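Local coordinates for CG8862 (PDB 3ISM), which probably cleaves DNA and RNA without sequence specificity as a magnesium-dependent mitochondrial endonuclease G of the His-Me finger clan, at residues Tyr151-Leu163 / Ala185-Ser198. Residues are numbered along the deposited sequence; the frame is centred on the assembly and turned at random. Where two conformers were deposited one is given.
Sequences YSNVYVCTGPLYL and AVPTHFYKVIVGES
Tyr191 lies across Gly159 where strands 153-161 and 189-197 pair antiparallel, neighbours in the central sheet of this His-Me finger nuclease. Its chi1 of 59° sets CG between the backbone N and the carbonyl carbon and swings the ring over the partner strand. Tyr191 CG sits 3.8 Å from Gly159 O, with CE2 near that oxygen. On one edge CD2 meets Leu161 CG at 3.7 Å. On the other, CD1 meets Cys157 O, and CE1 lies 4.1 Å from Cys157 SG, a sulfur-aromatic contact, and 3.3 Å from Gly159 N. Gly159 CA packs over the ring face, 3.5 Å from CZ, a CH-pi contact; a CB there would collide with the hydroxyl. OH donates to a water that donates to Pro160 O. A leucine here would probably leave Gly159 without its ring cover and the water without its phenol donor. Lys192 NZ donates to Thr158 OG1 at 2.8 Å, and the Lys192 side chain comes within about 4 Å of that of Glu141, a magnesium-binding residue. Opposite Leu161 the ladder ends in a classic beta bulge, Thr188 and His189 both facing it. There Leu163 CD1 sits over the centre of the His189 ring, and Leu163 N donates to Thr188 OG1 at 2.9 Å.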
loop_
_atom_site.group_PDB
_atom_site.type_symbol
_atom_site.label_atom_id
_atom_site.label_comp_id
_atom_site.label_asym_id
_atom_site.label_seq_id
_atom_site.Cartn_x
_atom_site.Cartn_y
_atom_site.Cartn_z
ATOM N N TYR B 151 2.368 -15.240 -31.406
ATOM C CA TYR B 151 1.025 -15.521 -30.918
ATOM C C TYR B 151 0.027 -14.530 -31.502
ATOM O O TYR B 151 0.207 -13.317 -31.386
ATOM C CB TYR B 151 0.967 -15.426 -29.395
ATOM C CG TYR B 151 2.039 -16.202 -28.665
ATOM C CD1 TYR B 151 2.077 -17.600 -28.689
ATOM C CD2 TYR B 151 3.003 -15.537 -27.921
ATOM C CE1 TYR B 151 3.066 -18.294 -27.994
ATOM C CE2 TYR B 151 3.970 -16.215 -27.221
ATOM C CZ TYR B 151 4.010 -17.583 -27.252
ATOM O OH TYR B 151 5.020 -18.219 -26.544
ATOM N N SER B 152 -1.042 -15.051 -32.080
ATOM C CA SER B 152 -2.075 -14.236 -32.712
ATOM C C SER B 152 -2.701 -13.231 -31.746
ATOM O O SER B 152 -3.130 -12.142 -32.149
ATOM C CB SER B 152 -3.167 -15.136 -33.280
ATOM O OG SER B 152 -2.739 -15.771 -34.467
ATOM N N ASN B 153 -2.766 -13.614 -30.475
ATOM C CA ASN B 153 -3.352 -12.786 -29.446
ATOM C C ASN B 153 -2.444 -12.798 -28.232
ATOM O O ASN B 153 -2.036 -13.866 -27.762
ATOM C CB ASN B 153 -4.754 -13.289 -29.083
ATOM C CG ASN B 153 -5.735 -13.188 -30.252
ATOM O OD1 ASN B 153 -6.341 -12.139 -30.465
ATOM N ND2 ASN B 153 -5.882 -14.279 -31.020
ATOM N N VAL B 154 -2.096 -11.611 -27.755
ATOM C CA VAL B 154 -1.211 -11.467 -26.599
ATOM C C VAL B 154 -1.925 -10.662 -25.518
ATOM O O VAL B 154 -2.320 -9.522 -25.761
ATOM C CB VAL B 154 0.116 -10.765 -26.996
ATOM C CG1 VAL B 154 0.947 -10.422 -25.766
ATOM C CG2 VAL B 154 0.917 -11.636 -27.974
ATOM N N TYR B 155 -2.114 -11.258 -24.342
ATOM C CA TYR B 155 -2.781 -10.560 -23.244
ATOM C C TYR B 155 -1.745 -10.185 -22.204
ATOM O O TYR B 155 -0.885 -10.998 -21.855
ATOM C CB TYR B 155 -3.886 -11.421 -22.616
ATOM C CG TYR B 155 -5.015 -11.775 -23.556
ATOM C CD1 TYR B 155 -6.227 -11.092 -23.513
ATOM C CD2 TYR B 155 -4.869 -12.798 -24.485
ATOM C CE1 TYR B 155 -7.271 -11.420 -24.379
ATOM C CE2 TYR B 155 -5.901 -13.129 -25.354
ATOM C CZ TYR B 155 -7.092 -12.439 -25.294
ATOM O OH TYR B 155 -8.099 -12.790 -26.160
ATOM N N VAL B 156 -1.807 -8.952 -21.726
ATOM C CA VAL B 156 -0.769 -8.456 -20.830
ATOM C C VAL B 156 -1.304 -7.545 -19.721
ATOM O O VAL B 156 -2.101 -6.632 -19.965
ATOM C CB VAL B 156 0.439 -7.806 -21.620
ATOM C CG1 VAL B 156 -0.061 -6.771 -22.626
ATOM C CG2 VAL B 156 1.481 -7.206 -20.665
ATOM N N CYS B 157 -0.872 -7.851 -18.505
ATOM C CA CYS B 157 -1.125 -7.041 -17.334
ATOM C C CYS B 157 0.178 -6.416 -16.855
ATOM O O CYS B 157 1.183 -7.110 -16.659
ATOM C CB CYS B 157 -1.713 -7.897 -16.212
ATOM S SG CYS B 157 -2.202 -6.929 -14.754
ATOM N N THR B 158 0.146 -5.100 -16.676
ATOM C CA THR B 158 1.311 -4.298 -16.325
ATOM C C THR B 158 0.959 -3.533 -15.056
ATOM O O THR B 158 -0.155 -3.035 -14.947
ATOM C CB THR B 158 1.614 -3.271 -17.456
ATOM O OG1 THR B 158 1.853 -3.962 -18.697
ATOM C CG2 THR B 158 2.821 -2.411 -17.102
ATOM N N GLY B 159 1.884 -3.430 -14.101
ATOM C CA GLY B 159 1.607 -2.681 -12.866
ATOM C C GLY B 159 2.823 -2.459 -11.977
ATOM O O GLY B 159 3.885 -3.006 -12.224
ATOM N N PRO B 160 2.669 -1.613 -10.944
ATOM C CA PRO B 160 3.703 -1.307 -9.970
ATOM C C PRO B 160 3.785 -2.292 -8.809
ATOM O O PRO B 160 2.797 -2.979 -8.485
ATOM C CB PRO B 160 3.275 0.063 -9.453
ATOM C CG PRO B 160 1.784 0.043 -9.531
ATOM C CD PRO B 160 1.449 -0.805 -10.731
ATOM N N LEU B 161 4.964 -2.353 -8.211
ATOM C CA LEU B 161 5.216 -3.097 -6.979
ATOM C C LEU B 161 5.981 -2.188 -6.028
ATOM O O LEU B 161 6.646 -1.244 -6.455
ATOM C CB LEU B 161 6.073 -4.347 -7.229
ATOM C CG LEU B 161 5.509 -5.444 -8.126
ATOM C CD1 LEU B 161 6.602 -6.448 -8.543
ATOM C CD2 LEU B 161 4.350 -6.130 -7.443
ATOM N N TYR B 162 5.884 -2.499 -4.735
ATOM C CA TYR B 162 6.530 -1.740 -3.686
ATOM C C TYR B 162 7.131 -2.788 -2.753
ATOM O O TYR B 162 6.491 -3.213 -1.781
ATOM C CB TYR B 162 5.507 -0.848 -2.968
ATOM C CG TYR B 162 4.595 -0.051 -3.903
ATOM C CD1 TYR B 162 4.901 1.264 -4.253
ATOM C CD2 TYR B 162 3.427 -0.617 -4.423
ATOM C CE1 TYR B 162 4.082 1.980 -5.104
ATOM C CE2 TYR B 162 2.603 0.089 -5.273
ATOM C CZ TYR B 162 2.943 1.383 -5.620
ATOM O OH TYR B 162 2.125 2.096 -6.464
ATOM N N LEU B 163 8.348 -3.223 -3.073
ATOM C CA LEU B 163 8.955 -4.419 -2.464
ATOM C C LEU B 163 9.839 -4.071 -1.275
ATOM O O LEU B 163 10.508 -3.048 -1.294
ATOM C CB LEU B 163 9.773 -5.216 -3.496
ATOM C CG LEU B 163 9.075 -5.695 -4.780
ATOM C CD1 LEU B 163 9.992 -6.645 -5.569
ATOM C CD2 LEU B 163 7.776 -6.374 -4.438
ATOM N N ALA B 185 3.195 8.169 -5.626
ATOM C CA ALA B 185 4.142 7.138 -5.221
ATOM C C ALA B 185 5.126 6.769 -6.333
ATOM O O ALA B 185 4.743 6.668 -7.502
ATOM C CB ALA B 185 3.406 5.907 -4.766
ATOM N N VAL B 186 6.387 6.573 -5.958
ATOM C CA VAL B 186 7.407 6.072 -6.872
ATOM C C VAL B 186 7.619 4.585 -6.582
ATOM O O VAL B 186 8.253 4.208 -5.584
ATOM C CB VAL B 186 8.742 6.839 -6.764
ATOM C CG1 VAL B 186 9.750 6.277 -7.782
ATOM C CG2 VAL B 186 8.539 8.379 -6.977
ATOM N N PRO B 187 7.064 3.729 -7.442
ATOM C CA PRO B 187 7.179 2.281 -7.241
ATOM C C PRO B 187 8.629 1.788 -7.255
ATOM O O PRO B 187 9.486 2.378 -7.924
ATOM C CB PRO B 187 6.371 1.708 -8.414
ATOM C CG PRO B 187 5.386 2.841 -8.778
ATOM C CD PRO B 187 6.248 4.061 -8.629
ATOM N N THR B 188 8.903 0.725 -6.504
ATOM C CA THR B 188 10.257 0.173 -6.418
ATOM C C THR B 188 10.551 -0.657 -7.686
ATOM O O THR B 188 11.688 -0.765 -8.109
ATOM C CB THR B 188 10.438 -0.728 -5.153
ATOM O OG1 THR B 188 9.646 -1.929 -5.281
ATOM C CG2 THR B 188 10.029 0.024 -3.902
ATOM N N HIS B 189 9.499 -1.241 -8.259
ATOM C CA HIS B 189 9.608 -2.208 -9.371
ATOM C C HIS B 189 8.323 -2.142 -10.196
ATOM O O HIS B 189 7.316 -1.617 -9.736
ATOM C CB HIS B 189 9.746 -3.655 -8.857
ATOM C CG HIS B 189 10.991 -3.937 -8.065
ATOM N ND1 HIS B 189 11.161 -3.509 -6.764
ATOM C CD2 HIS B 189 12.088 -4.677 -8.360
ATOM C CE1 HIS B 189 12.330 -3.929 -6.309
ATOM N NE2 HIS B 189 12.915 -4.639 -7.260
ATOM N N PHE B 190 8.363 -2.702 -11.404
ATOM C CA PHE B 190 7.170 -2.899 -12.218
ATOM C C PHE B 190 7.155 -4.324 -12.771
ATOM O O PHE B 190 8.190 -4.933 -12.906
ATOM C CB PHE B 190 7.133 -1.890 -13.373
ATOM C CG PHE B 190 7.014 -0.459 -12.932
ATOM C CD1 PHE B 190 5.764 0.113 -12.724
ATOM C CD2 PHE B 190 8.155 0.324 -12.743
ATOM C CE1 PHE B 190 5.650 1.440 -12.303
ATOM C CE2 PHE B 190 8.053 1.655 -12.335
ATOM C CZ PHE B 190 6.796 2.214 -12.108
ATOM N N TYR B 191 5.985 -4.855 -13.096
ATOM C CA TYR B 191 5.899 -6.198 -13.680
ATOM C C TYR B 191 5.122 -6.154 -14.982
ATOM O O TYR B 191 4.348 -5.230 -15.213
ATOM C CB TYR B 191 5.184 -7.193 -12.739
ATOM C CG TYR B 191 3.774 -6.776 -12.393
ATOM C CD1 TYR B 191 2.713 -6.975 -13.283
ATOM C CD2 TYR B 191 3.504 -6.163 -11.180
ATOM C CE1 TYR B 191 1.433 -6.550 -12.977
ATOM C CE2 TYR B 191 2.234 -5.752 -10.849
ATOM C CZ TYR B 191 1.211 -5.941 -11.749
ATOM O OH TYR B 191 -0.032 -5.517 -11.402
ATOM N N LYS B 192 5.315 -7.184 -15.801
ATOM C CA LYS B 192 4.394 -7.522 -16.879
ATOM C C LYS B 192 4.146 -9.011 -16.791
ATOM O O LYS B 192 5.086 -9.799 -16.730
ATOM C CB LYS B 192 4.964 -7.174 -18.256
ATOM C CG LYS B 192 4.901 -5.682 -18.589
ATOM C CD LYS B 192 5.305 -5.448 -20.040
ATOM C CE LYS B 192 5.366 -3.954 -20.397
ATOM N NZ LYS B 192 4.015 -3.332 -20.420
ATOM N N VAL B 193 2.878 -9.392 -16.772
ATOM C CA VAL B 193 2.507 -10.794 -16.790
ATOM C C VAL B 193 1.688 -11.008 -18.055
ATOM O O VAL B 193 0.705 -10.316 -18.278
ATOM C CB VAL B 193 1.747 -11.230 -15.492
ATOM C CG1 VAL B 193 1.360 -12.717 -15.572
ATOM C CG2 VAL B 193 2.617 -10.989 -14.255
ATOM N N ILE B 194 2.120 -11.971 -18.873
ATOM C CA ILE B 194 1.739 -12.071 -20.284
ATOM C C ILE B 194 1.275 -13.491 -20.653
ATOM O O ILE B 194 1.911 -14.472 -20.271
ATOM C CB ILE B 194 2.975 -11.734 -21.176
ATOM C CG1 ILE B 194 3.614 -10.390 -20.777
ATOM C CG2 ILE B 194 2.630 -11.779 -22.653
ATOM C CD1 ILE B 194 5.140 -10.390 -20.877
ATOM N N VAL B 195 0.184 -13.608 -21.404
ATOM C CA VAL B 195 -0.224 -14.899 -21.940
ATOM C C VAL B 195 -0.421 -14.780 -23.441
ATOM O O VAL B 195 -1.186 -13.936 -23.902
ATOM C CB VAL B 195 -1.529 -15.431 -21.255
ATOM C CG1 VAL B 195 -2.201 -16.546 -22.076
ATOM C CG2 VAL B 195 -1.240 -15.911 -19.844
ATOM N N GLY B 196 0.287 -15.618 -24.198
ATOM C CA GLY B 196 0.096 -15.711 -25.641
ATOM C C GLY B 196 -0.687 -16.955 -26.000
ATOM O O GLY B 196 -0.496 -18.014 -25.398
ATOM N N GLU B 197 -1.580 -16.817 -26.976
ATOM C CA GLU B 197 -2.349 -17.935 -27.516
ATOM C C GLU B 197 -1.755 -18.328 -28.856
ATOM O O GLU B 197 -1.746 -17.516 -29.777
ATOM C CB GLU B 197 -3.807 -17.527 -27.738
ATOM C CG GLU B 197 -4.546 -17.047 -26.500
ATOM C CD GLU B 197 -5.958 -16.579 -26.814
ATOM O OE1 GLU B 197 -6.323 -16.517 -28.007
ATOM O OE2 GLU B 197 -6.705 -16.260 -25.871
ATOM N N SER B 198 -1.258 -19.558 -28.970
ATOM C CA SER B 198 -0.689 -20.040 -30.230
ATOM C C SER B 198 -1.793 -20.432 -31.202
ATOM O O SER B 198 -2.980 -20.311 -30.874
ATOM C CB SER B 198 0.256 -21.216 -29.987
ATOM O OG SER B 198 1.396 -20.798 -29.258
HETATM O O HOH W 1 0.288 -3.740 -8.952
#